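Local coordinates for hypothetical protein Atu0120 (Agrobacterium tumefaciens, PDB 2I6H), which is of unknown function but belongs to the DUF924 family of bacterial proteins and folds as an all-helical chain, at residues L84-R95 with L131-H141; G100-D108 with P180-R188. One frame throughout, in Å; residues are numbered along the deposited sequence.

Contact 1 (L84-R95 with L131-H141); sequences LALMLLLDQFPR and LRVFFYLPFSH
D91 and H141 carry the polar end of this buried contact. H141 ND1 donates to D91 OD1 over 2.6 Å, nearly straight at 168°; it meets the syn lone pair, with carboxylate and imidazole almost coplanar. The other oxygen, OD2, accepts from Q92 NE2 on its anti side, tilted out of the carboxylate plane, at 2.9 Å, and a water donates both to D91 OD2 and to F134 O, tying the carboxylate to the opposite backbone.

The R95 guanidinium lies flat on one face of the H141 ring, planes 3° apart and centres 3.7 Å apart, while L137 O sits over the opposite face. R95 NH2 donates to D91 O, which helps fix the rotation of the guanidinium, and NH1 forms a salt bridge with D108.

Apolar packing fills the other end. L84, its CG anti to the backbone N (chi1 175°), splays its methyls: CD2 meets L131 CD1 at 3.7 Å and CD1 reaches F134 CB, while its CB touches F135 CZ. The selenomethionine M87 bends at chi2 and chi3; its CG lies 3.8 Å from F135 CD1, while SE stands obliquely to the same ring, 5.2 Å from its centroid, in a Met-aromatic contact, and also touches P138 CG. Q92 OE1 comes to the edge of the F134 ring.

The kinked helix 80-97 thus packs against the irregular turns from helix 129-132 to helix 137-140. W38 of helix 29-41 and W46 meet F134 edge-to-face, helix 108-120 touches M87 and F135, and helix 145-155 lies against V133, Y136, F139 and S140.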
loop_
_atom_site.group_PDB
_atom_site.type_symbol
_atom_site.label_atom_id
_atom_site.label_comp_id
_atom_site.label_asym_id
_atom_site.label_seq_id
_atom_site.Cartn_x
_atom_site.Cartn_y
_atom_site.Cartn_z
ATOM N N LEU A 84 2.448 13.851 -16.000
ATOM C CA LEU A 84 2.312 12.480 -15.474
ATOM C C LEU A 84 3.100 11.477 -16.345
ATOM O O LEU A 84 3.804 10.607 -15.829
ATOM C CB LEU A 84 0.809 12.071 -15.386
ATOM C CG LEU A 84 0.513 10.606 -14.966
ATOM C CD1 LEU A 84 1.221 10.283 -13.616
ATOM C CD2 LEU A 84 -0.999 10.314 -14.881
ATOM N N ALA A 85 2.952 11.567 -17.675
ATOM C CA ALA A 85 3.716 10.722 -18.586
ATOM C C ALA A 85 5.230 10.834 -18.329
ATOM O O ALA A 85 5.934 9.811 -18.371
ATOM C CB ALA A 85 3.395 11.050 -20.054
ATOM N N LEU A 86 5.727 12.058 -18.119
ATOM C CA LEU A 86 7.148 12.239 -17.752
ATOM C C LEU A 86 7.523 11.433 -16.489
ATOM O O LEU A 86 8.585 10.795 -16.460
ATOM C CB LEU A 86 7.492 13.708 -17.552
ATOM C CG LEU A 86 7.513 14.576 -18.821
ATOM C CD1 LEU A 86 7.821 16.023 -18.420
ATOM C CD2 LEU A 86 8.571 14.032 -19.858
HETATM N N MSE A 87 6.668 11.469 -15.469
HETATM C CA MSE A 87 6.928 10.742 -14.222
HETATM C C MSE A 87 7.028 9.239 -14.537
HETATM O O MSE A 87 7.938 8.532 -14.058
HETATM C CB MSE A 87 5.777 10.921 -13.218
HETATM C CG MSE A 87 5.443 12.302 -12.825
HETATM SE SE MSE A 87 7.000 13.185 -11.929
HETATM C CE MSE A 87 7.633 14.178 -13.441
ATOM N N LEU A 88 6.102 8.763 -15.361
ATOM C CA LEU A 88 6.013 7.336 -15.698
ATOM C C LEU A 88 7.239 6.918 -16.488
ATOM O O LEU A 88 7.813 5.835 -16.257
ATOM C CB LEU A 88 4.736 7.068 -16.473
ATOM C CG LEU A 88 3.481 7.338 -15.649
ATOM C CD1 LEU A 88 2.269 7.053 -16.561
ATOM C CD2 LEU A 88 3.421 6.513 -14.358
ATOM N N LEU A 89 7.699 7.783 -17.385
ATOM C CA LEU A 89 8.927 7.462 -18.142
ATOM C C LEU A 89 10.236 7.537 -17.333
ATOM O O LEU A 89 11.182 6.757 -17.587
ATOM C CB LEU A 89 9.050 8.427 -19.303
ATOM C CG LEU A 89 7.987 8.247 -20.399
ATOM C CD1 LEU A 89 8.191 9.352 -21.414
ATOM C CD2 LEU A 89 8.141 6.821 -21.077
ATOM N N LEU A 90 10.311 8.486 -16.388
ATOM C CA LEU A 90 11.604 8.801 -15.748
ATOM C C LEU A 90 11.771 8.244 -14.337
ATOM O O LEU A 90 12.911 8.083 -13.866
ATOM C CB LEU A 90 11.887 10.302 -15.761
ATOM C CG LEU A 90 12.015 10.894 -17.175
ATOM C CD1 LEU A 90 12.056 12.386 -17.081
ATOM C CD2 LEU A 90 13.282 10.326 -17.905
ATOM N N ASP A 91 10.650 7.902 -13.701
ATOM C CA ASP A 91 10.640 7.308 -12.374
ATOM C C ASP A 91 10.165 5.848 -12.381
ATOM O O ASP A 91 10.758 5.005 -11.696
ATOM C CB ASP A 91 9.754 8.156 -11.421
ATOM C CG ASP A 91 9.733 7.583 -9.987
ATOM O OD1 ASP A 91 10.729 7.777 -9.234
ATOM O OD2 ASP A 91 8.727 6.912 -9.653
ATOM N N GLN A 92 9.093 5.559 -13.118
ATOM C CA GLN A 92 8.565 4.186 -13.135
ATOM C C GLN A 92 9.258 3.246 -14.123
ATOM O O GLN A 92 9.740 2.157 -13.736
ATOM C CB GLN A 92 7.056 4.197 -13.383
ATOM C CG GLN A 92 6.287 4.834 -12.244
ATOM C CD GLN A 92 6.394 4.006 -10.998
ATOM O OE1 GLN A 92 5.834 2.920 -10.929
ATOM N NE2 GLN A 92 7.155 4.508 -9.993
ATOM N N PHE A 93 9.319 3.678 -15.376
ATOM C CA PHE A 93 9.953 2.873 -16.453
ATOM C C PHE A 93 11.306 2.223 -16.050
ATOM O O PHE A 93 11.487 1.008 -16.242
ATOM C CB PHE A 93 10.088 3.712 -17.742
ATOM C CG PHE A 93 10.613 2.926 -18.916
ATOM C CD1 PHE A 93 9.704 2.379 -19.872
ATOM C CD2 PHE A 93 11.994 2.702 -19.082
ATOM C CE1 PHE A 93 10.182 1.633 -20.979
ATOM C CE2 PHE A 93 12.479 1.966 -20.184
ATOM C CZ PHE A 93 11.568 1.417 -21.146
ATOM N N PRO A 94 12.254 2.998 -15.474
ATOM C CA PRO A 94 13.558 2.409 -15.109
ATOM C C PRO A 94 13.433 1.297 -14.074
ATOM O O PRO A 94 14.178 0.311 -14.131
ATOM C CB PRO A 94 14.327 3.595 -14.475
ATOM C CG PRO A 94 13.670 4.814 -14.993
ATOM C CD PRO A 94 12.201 4.433 -15.135
ATOM N N ARG A 95 12.465 1.436 -13.163
ATOM C CA ARG A 95 12.242 0.422 -12.128
ATOM C C ARG A 95 11.578 -0.865 -12.653
ATOM O O ARG A 95 11.768 -1.952 -12.078
ATOM C CB ARG A 95 11.460 1.038 -10.960
ATOM C CG ARG A 95 12.278 2.097 -10.216
ATOM C CD ARG A 95 11.488 2.894 -9.153
ATOM N NE ARG A 95 12.509 3.531 -8.322
ATOM C CZ ARG A 95 13.280 4.568 -8.706
ATOM N NH1 ARG A 95 14.248 4.985 -7.895
ATOM N NH2 ARG A 95 13.092 5.208 -9.877
ATOM N N LEU A 131 -3.929 8.597 -9.416
ATOM C CA LEU A 131 -2.692 8.831 -10.197
ATOM C C LEU A 131 -1.744 9.833 -9.555
ATOM O O LEU A 131 -0.599 9.981 -9.964
ATOM C CB LEU A 131 -3.032 9.267 -11.625
ATOM C CG LEU A 131 -3.753 8.221 -12.499
ATOM C CD1 LEU A 131 -4.262 8.914 -13.739
ATOM C CD2 LEU A 131 -2.848 7.003 -12.845
ATOM N N ARG A 132 -2.245 10.558 -8.570
ATOM C CA ARG A 132 -1.468 11.625 -7.926
ATOM C C ARG A 132 -0.108 11.170 -7.380
ATOM O O ARG A 132 0.896 11.903 -7.481
ATOM C CB ARG A 132 -2.354 12.169 -6.796
ATOM C CG ARG A 132 -2.007 13.497 -6.303
ATOM C CD ARG A 132 -3.306 14.159 -5.702
ATOM N NE ARG A 132 -4.338 14.507 -6.691
ATOM C CZ ARG A 132 -5.628 14.694 -6.401
ATOM N NH1 ARG A 132 -6.052 14.545 -5.152
ATOM N NH2 ARG A 132 -6.504 15.038 -7.328
ATOM N N VAL A 133 -0.083 9.984 -6.772
ATOM C CA VAL A 133 1.140 9.481 -6.143
ATOM C C VAL A 133 2.351 9.420 -7.115
ATOM O O VAL A 133 3.501 9.480 -6.686
ATOM C CB VAL A 133 0.916 8.117 -5.439
ATOM C CG1 VAL A 133 0.690 7.034 -6.447
ATOM C CG2 VAL A 133 2.131 7.807 -4.472
ATOM N N PHE A 134 2.078 9.253 -8.412
ATOM C CA PHE A 134 3.204 9.224 -9.388
ATOM C C PHE A 134 4.033 10.510 -9.504
ATOM O O PHE A 134 5.206 10.461 -9.933
ATOM C CB PHE A 134 2.731 8.622 -10.719
ATOM C CG PHE A 134 2.181 7.246 -10.513
ATOM C CD1 PHE A 134 3.069 6.201 -10.236
ATOM C CD2 PHE A 134 0.791 7.012 -10.416
ATOM C CE1 PHE A 134 2.619 4.909 -9.943
ATOM C CE2 PHE A 134 0.304 5.688 -10.106
ATOM C CZ PHE A 134 1.236 4.651 -9.874
ATOM N N PHE A 135 3.437 11.657 -9.122
ATOM C CA PHE A 135 4.176 12.911 -8.999
ATOM C C PHE A 135 5.014 12.950 -7.701
ATOM O O PHE A 135 5.893 13.800 -7.564
ATOM C CB PHE A 135 3.199 14.121 -9.001
ATOM C CG PHE A 135 2.570 14.371 -10.324
ATOM C CD1 PHE A 135 3.282 15.024 -11.342
ATOM C CD2 PHE A 135 1.272 13.936 -10.588
ATOM C CE1 PHE A 135 2.693 15.259 -12.631
ATOM C CE2 PHE A 135 0.655 14.191 -11.848
ATOM C CZ PHE A 135 1.390 14.850 -12.883
ATOM N N TYR A 136 4.739 12.056 -6.750
ATOM C CA TYR A 136 5.379 12.131 -5.405
ATOM C C TYR A 136 6.475 11.081 -5.242
ATOM O O TYR A 136 7.434 11.253 -4.470
ATOM C CB TYR A 136 4.305 11.951 -4.314
ATOM C CG TYR A 136 3.124 12.913 -4.443
ATOM C CD1 TYR A 136 3.251 14.160 -5.109
ATOM C CD2 TYR A 136 1.894 12.585 -3.849
ATOM C CE1 TYR A 136 2.126 15.034 -5.187
ATOM C CE2 TYR A 136 0.783 13.439 -3.926
ATOM C CZ TYR A 136 0.915 14.654 -4.586
ATOM O OH TYR A 136 -0.182 15.503 -4.662
ATOM N N LEU A 137 6.321 9.969 -5.969
ATOM C CA LEU A 137 7.282 8.877 -5.867
ATOM C C LEU A 137 8.746 9.309 -6.133
ATOM O O LEU A 137 9.652 8.766 -5.481
ATOM C CB LEU A 137 6.867 7.670 -6.748
ATOM C CG LEU A 137 5.590 6.956 -6.244
ATOM C CD1 LEU A 137 5.188 5.889 -7.258
ATOM C CD2 LEU A 137 5.885 6.303 -4.889
ATOM N N PRO A 138 8.993 10.242 -7.094
ATOM C CA PRO A 138 10.392 10.693 -7.274
ATOM C C PRO A 138 10.993 11.226 -5.952
ATOM O O PRO A 138 12.184 11.055 -5.712
ATOM C CB PRO A 138 10.293 11.776 -8.368
ATOM C CG PRO A 138 9.115 11.334 -9.194
ATOM C CD PRO A 138 8.104 10.865 -8.093
ATOM N N PHE A 139 10.160 11.822 -5.095
ATOM C CA PHE A 139 10.682 12.334 -3.810
ATOM C C PHE A 139 11.000 11.162 -2.860
ATOM O O PHE A 139 12.044 11.180 -2.197
ATOM C CB PHE A 139 9.730 13.367 -3.215
ATOM C CG PHE A 139 9.530 14.553 -4.119
ATOM C CD1 PHE A 139 10.553 15.502 -4.245
ATOM C CD2 PHE A 139 8.360 14.675 -4.887
ATOM C CE1 PHE A 139 10.391 16.638 -5.101
ATOM C CE2 PHE A 139 8.198 15.787 -5.758
ATOM C CZ PHE A 139 9.218 16.758 -5.855
ATOM N N SER A 140 10.149 10.135 -2.847
ATOM C CA SER A 140 10.421 8.930 -2.055
ATOM C C SER A 140 11.685 8.209 -2.534
ATOM O O SER A 140 12.351 7.502 -1.768
ATOM C CB SER A 140 9.222 7.981 -2.132
ATOM O OG SER A 140 8.201 8.444 -1.262
ATOM N N HIS A 141 12.003 8.360 -3.818
ATOM C CA HIS A 141 13.137 7.640 -4.412
ATOM C C HIS A 141 14.462 8.373 -4.315
ATOM O O HIS A 141 15.495 7.809 -4.654
ATOM C CB HIS A 141 12.825 7.270 -5.885
ATOM C CG HIS A 141 11.684 6.305 -6.026
ATOM N ND1 HIS A 141 10.845 6.300 -7.117
ATOM C CD2 HIS A 141 11.252 5.309 -5.209
ATOM C CE1 HIS A 141 9.929 5.353 -6.959
ATOM N NE2 HIS A 141 10.156 4.729 -5.816
HETATM O O HOH W 1 6.215 7.964 -10.591
#

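Contact 2 (G100-D108 with P180-R188); sequences GTAHMYATD and PHRNGILLR
A cation-pi stack and a small apolar patch make up this surface contact, in which the Y105 region of the loop between helices 80-97 and 108-120 meets R182 and I185 on the short helical segment around helix 183-186. No direct hydrogen bond crosses it.

R182 runs extended from CG to NE, and that shape lays the whole end of its side chain along one face of Y105. The guanidinium is stacked on the ring with planes 13° apart and centres 4.1 Å apart; NE lies 3.4 Å from Y105 CE1. Further back, R182 CD adds a CH-pi contact, 3.8 Å from the ring centroid and toward the rim. On the opposite face the ring rests on CB of its own neighbour, the selenomethionine M104, so the phenol is sandwiched. Two further bonds steady the arginine: NH2 reaches H141 O, and NH1 donates to a water, 2.8 Å away, which in turn donates to D108 OD2. That carboxylate, which forms a salt bridge with R95, has no N-H of R182 pointing at it and is related to the arginine by charge and by the shared water.

I185 supplies the apolar part with both branches. CG2, anti to the backbone N, presses on the backbone of T101 and A102, 3.3 Å from A102 N, and also comes to the edge of the Y105 ring. CD1, at the end of the other branch, meets M104 CE. L186 CD2 touches A102 CB at 4.3 Å, a looser approach.

A type I turn from Y105 to D108 leads the loop into helix 108-120, and L187 closes helix 183-186 in a Schellman motif. The contact is thus a loop-to-helix-end junction of an all-helical fold, centred on an arginine-tyrosine cation-pi stack.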
loop_
_atom_site.group_PDB
_atom_site.type_symbol
_atom_site.label_atom_id
_atom_site.label_comp_id
_atom_site.label_asym_id
_atom_site.label_seq_id
_atom_site.Cartn_x
_atom_site.Cartn_y
_atom_site.Cartn_z
ATOM N N GLY A 100 17.994 -4.407 -11.466
ATOM C CA GLY A 100 19.291 -5.017 -11.130
ATOM C C GLY A 100 20.508 -4.271 -11.639
ATOM O O GLY A 100 21.644 -4.770 -11.508
ATOM N N THR A 101 20.294 -3.083 -12.218
ATOM C CA THR A 101 21.373 -2.258 -12.768
ATOM C C THR A 101 21.327 -0.803 -12.320
ATOM O O THR A 101 20.266 -0.296 -11.887
ATOM C CB THR A 101 21.416 -2.256 -14.340
ATOM O OG1 THR A 101 20.400 -1.395 -14.866
ATOM C CG2 THR A 101 21.238 -3.666 -14.923
ATOM N N ALA A 102 22.459 -0.117 -12.499
ATOM C CA ALA A 102 22.551 1.297 -12.121
ATOM C C ALA A 102 21.616 2.161 -12.979
ATOM O O ALA A 102 21.309 3.296 -12.593
ATOM C CB ALA A 102 23.998 1.787 -12.236
ATOM N N HIS A 103 21.176 1.617 -14.131
ATOM C CA HIS A 103 20.215 2.306 -15.000
ATOM C C HIS A 103 18.890 2.549 -14.264
ATOM O O HIS A 103 18.182 3.467 -14.623
ATOM C CB HIS A 103 19.960 1.546 -16.294
ATOM C CG HIS A 103 21.171 1.465 -17.183
ATOM N ND1 HIS A 103 21.702 2.563 -17.831
ATOM C CD2 HIS A 103 21.983 0.418 -17.477
ATOM C CE1 HIS A 103 22.752 2.183 -18.552
ATOM N NE2 HIS A 103 22.959 0.887 -18.337
HETATM N N MSE A 104 18.597 1.747 -13.246
HETATM C CA MSE A 104 17.335 1.936 -12.495
HETATM C C MSE A 104 17.225 3.347 -11.873
HETATM O O MSE A 104 16.087 3.873 -11.705
HETATM C CB MSE A 104 17.230 0.919 -11.373
HETATM C CG MSE A 104 16.582 -0.302 -11.797
HETATM SE SE MSE A 104 16.374 -1.344 -10.089
HETATM C CE MSE A 104 18.157 -1.529 -9.554
ATOM N N TYR A 105 18.385 3.977 -11.575
ATOM C CA TYR A 105 18.419 5.268 -10.841
ATOM C C TYR A 105 18.894 6.440 -11.703
ATOM O O TYR A 105 18.882 7.600 -11.246
ATOM C CB TYR A 105 19.327 5.146 -9.582
ATOM C CG TYR A 105 19.043 3.864 -8.824
ATOM C CD1 TYR A 105 17.771 3.633 -8.284
ATOM C CD2 TYR A 105 20.002 2.860 -8.702
ATOM C CE1 TYR A 105 17.453 2.426 -7.625
ATOM C CE2 TYR A 105 19.694 1.663 -8.045
ATOM C CZ TYR A 105 18.425 1.469 -7.501
ATOM O OH TYR A 105 18.081 0.313 -6.844
ATOM N N ALA A 106 19.324 6.143 -12.946
ATOM C CA ALA A 106 20.036 7.144 -13.755
ATOM C C ALA A 106 19.232 8.414 -14.048
ATOM O O ALA A 106 19.812 9.498 -14.137
ATOM C CB ALA A 106 20.553 6.515 -15.089
ATOM N N THR A 107 17.909 8.288 -14.162
ATOM C CA THR A 107 17.067 9.474 -14.496
ATOM C C THR A 107 16.296 9.982 -13.279
ATOM O O THR A 107 15.335 10.785 -13.422
ATOM C CB THR A 107 16.062 9.170 -15.668
ATOM O OG1 THR A 107 15.246 7.997 -15.399
ATOM C CG2 THR A 107 16.815 8.954 -16.969
ATOM N N ASP A 108 16.669 9.496 -12.089
ATOM C CA ASP A 108 15.941 9.925 -10.878
ATOM C C ASP A 108 16.102 11.440 -10.621
ATOM O O ASP A 108 15.105 12.103 -10.289
ATOM C CB ASP A 108 16.325 9.121 -9.648
ATOM C CG ASP A 108 15.698 7.707 -9.638
ATOM O OD1 ASP A 108 14.823 7.398 -10.482
ATOM O OD2 ASP A 108 16.055 6.902 -8.741
ATOM N N PRO A 180 20.547 1.529 1.527
ATOM C CA PRO A 180 21.611 0.523 1.527
ATOM C C PRO A 180 21.388 -0.589 0.539
ATOM O O PRO A 180 22.386 -1.162 0.080
ATOM C CB PRO A 180 21.556 -0.036 2.967
ATOM C CG PRO A 180 21.075 1.100 3.744
ATOM C CD PRO A 180 19.965 1.657 2.873
ATOM N N HIS A 181 20.123 -0.903 0.199
ATOM C CA HIS A 181 19.859 -1.920 -0.829
ATOM C C HIS A 181 20.521 -1.593 -2.186
ATOM O O HIS A 181 20.725 -2.493 -3.001
ATOM C CB HIS A 181 18.352 -2.177 -1.002
ATOM C CG HIS A 181 17.778 -3.150 -0.006
ATOM N ND1 HIS A 181 18.068 -4.503 -0.029
ATOM C CD2 HIS A 181 16.922 -2.970 1.032
ATOM C CE1 HIS A 181 17.417 -5.110 0.948
ATOM N NE2 HIS A 181 16.715 -4.204 1.607
ATOM N N ARG A 182 20.856 -0.316 -2.425
ATOM C CA ARG A 182 21.467 0.087 -3.707
ATOM C C ARG A 182 22.995 -0.065 -3.737
ATOM O O ARG A 182 23.611 0.153 -4.786
ATOM C CB ARG A 182 21.139 1.547 -4.019
ATOM C CG ARG A 182 19.643 1.821 -4.103
ATOM C CD ARG A 182 19.411 3.278 -4.499
ATOM N NE ARG A 182 17.991 3.620 -4.461
ATOM C CZ ARG A 182 17.527 4.816 -4.852
ATOM N NH1 ARG A 182 18.382 5.745 -5.296
ATOM N NH2 ARG A 182 16.223 5.083 -4.822
ATOM N N ASN A 183 23.584 -0.354 -2.584
ATOM C CA ASN A 183 25.063 -0.301 -2.422
ATOM C C ASN A 183 25.810 -1.201 -3.391
ATOM O O ASN A 183 26.823 -0.780 -3.976
ATOM C CB ASN A 183 25.474 -0.626 -0.973
ATOM C CG ASN A 183 25.098 0.450 -0.014
ATOM O OD1 ASN A 183 24.612 1.521 -0.423
ATOM N ND2 ASN A 183 25.325 0.195 1.281
ATOM N N GLY A 184 25.299 -2.418 -3.597
ATOM C CA GLY A 184 25.965 -3.363 -4.505
ATOM C C GLY A 184 25.980 -2.826 -5.921
ATOM O O GLY A 184 27.022 -2.797 -6.597
ATOM N N ILE A 185 24.808 -2.389 -6.377
ATOM C CA ILE A 185 24.648 -1.910 -7.751
ATOM C C ILE A 185 25.478 -0.624 -7.980
ATOM O O ILE A 185 26.008 -0.378 -9.078
ATOM C CB ILE A 185 23.148 -1.597 -8.034
ATOM C CG1 ILE A 185 22.343 -2.889 -8.107
ATOM C CG2 ILE A 185 22.984 -0.798 -9.333
ATOM C CD1 ILE A 185 20.822 -2.650 -7.918
ATOM N N LEU A 186 25.569 0.203 -6.948
ATOM C CA LEU A 186 26.291 1.467 -7.069
ATOM C C LEU A 186 27.756 1.389 -6.632
ATOM O O LEU A 186 28.449 2.412 -6.623
ATOM C CB LEU A 186 25.571 2.564 -6.294
ATOM C CG LEU A 186 24.179 2.943 -6.869
ATOM C CD1 LEU A 186 23.562 3.969 -5.952
ATOM C CD2 LEU A 186 24.195 3.468 -8.334
ATOM N N LEU A 187 28.211 0.206 -6.221
ATOM C CA LEU A 187 29.618 0.025 -5.808
ATOM C C LEU A 187 30.014 0.933 -4.633
ATOM O O LEU A 187 31.124 1.484 -4.601
ATOM C CB LEU A 187 30.587 0.194 -7.014
ATOM C CG LEU A 187 30.548 -0.890 -8.095
ATOM C CD1 LEU A 187 29.418 -0.657 -9.071
ATOM C CD2 LEU A 187 31.853 -0.898 -8.889
ATOM N N ARG A 188 29.101 1.071 -3.669
ATOM C CA ARG A 188 29.352 1.797 -2.430
ATOM C C ARG A 188 29.678 0.827 -1.331
ATOM O O ARG A 188 29.138 -0.284 -1.270
ATOM C CB ARG A 188 28.104 2.601 -2.004
ATOM C CG ARG A 188 27.496 3.338 -3.142
ATOM C CD ARG A 188 26.465 4.371 -2.706
ATOM N NE ARG A 188 25.213 3.800 -2.221
ATOM C CZ ARG A 188 24.040 4.437 -2.320
ATOM N NH1 ARG A 188 22.930 3.877 -1.849
ATOM N NH2 ARG A 188 23.980 5.636 -2.910
HETATM O O HOH W 2 17.429 7.967 -6.751
#

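In the fold
Contacts 1 and 2 have centres about 17 Å apart, the first near the middle of the chain and the second at its surface. Their segments alternate along the sequence: 84-95, 100-108, 131-141, 180-188. Helix 80-97 runs into the loop of contact 2, which leads on to helix 108-120, and the two sites touch directly. P94 packs on M104 and T107, and L90 O probably accepts a hydrogen bond from T107 OG1, 2.8 Å away. Together with the polar links among R95, D108, H141 and R182, these contacts hold the four segments, far apart in sequence, around the C-terminal end of helix 80-97.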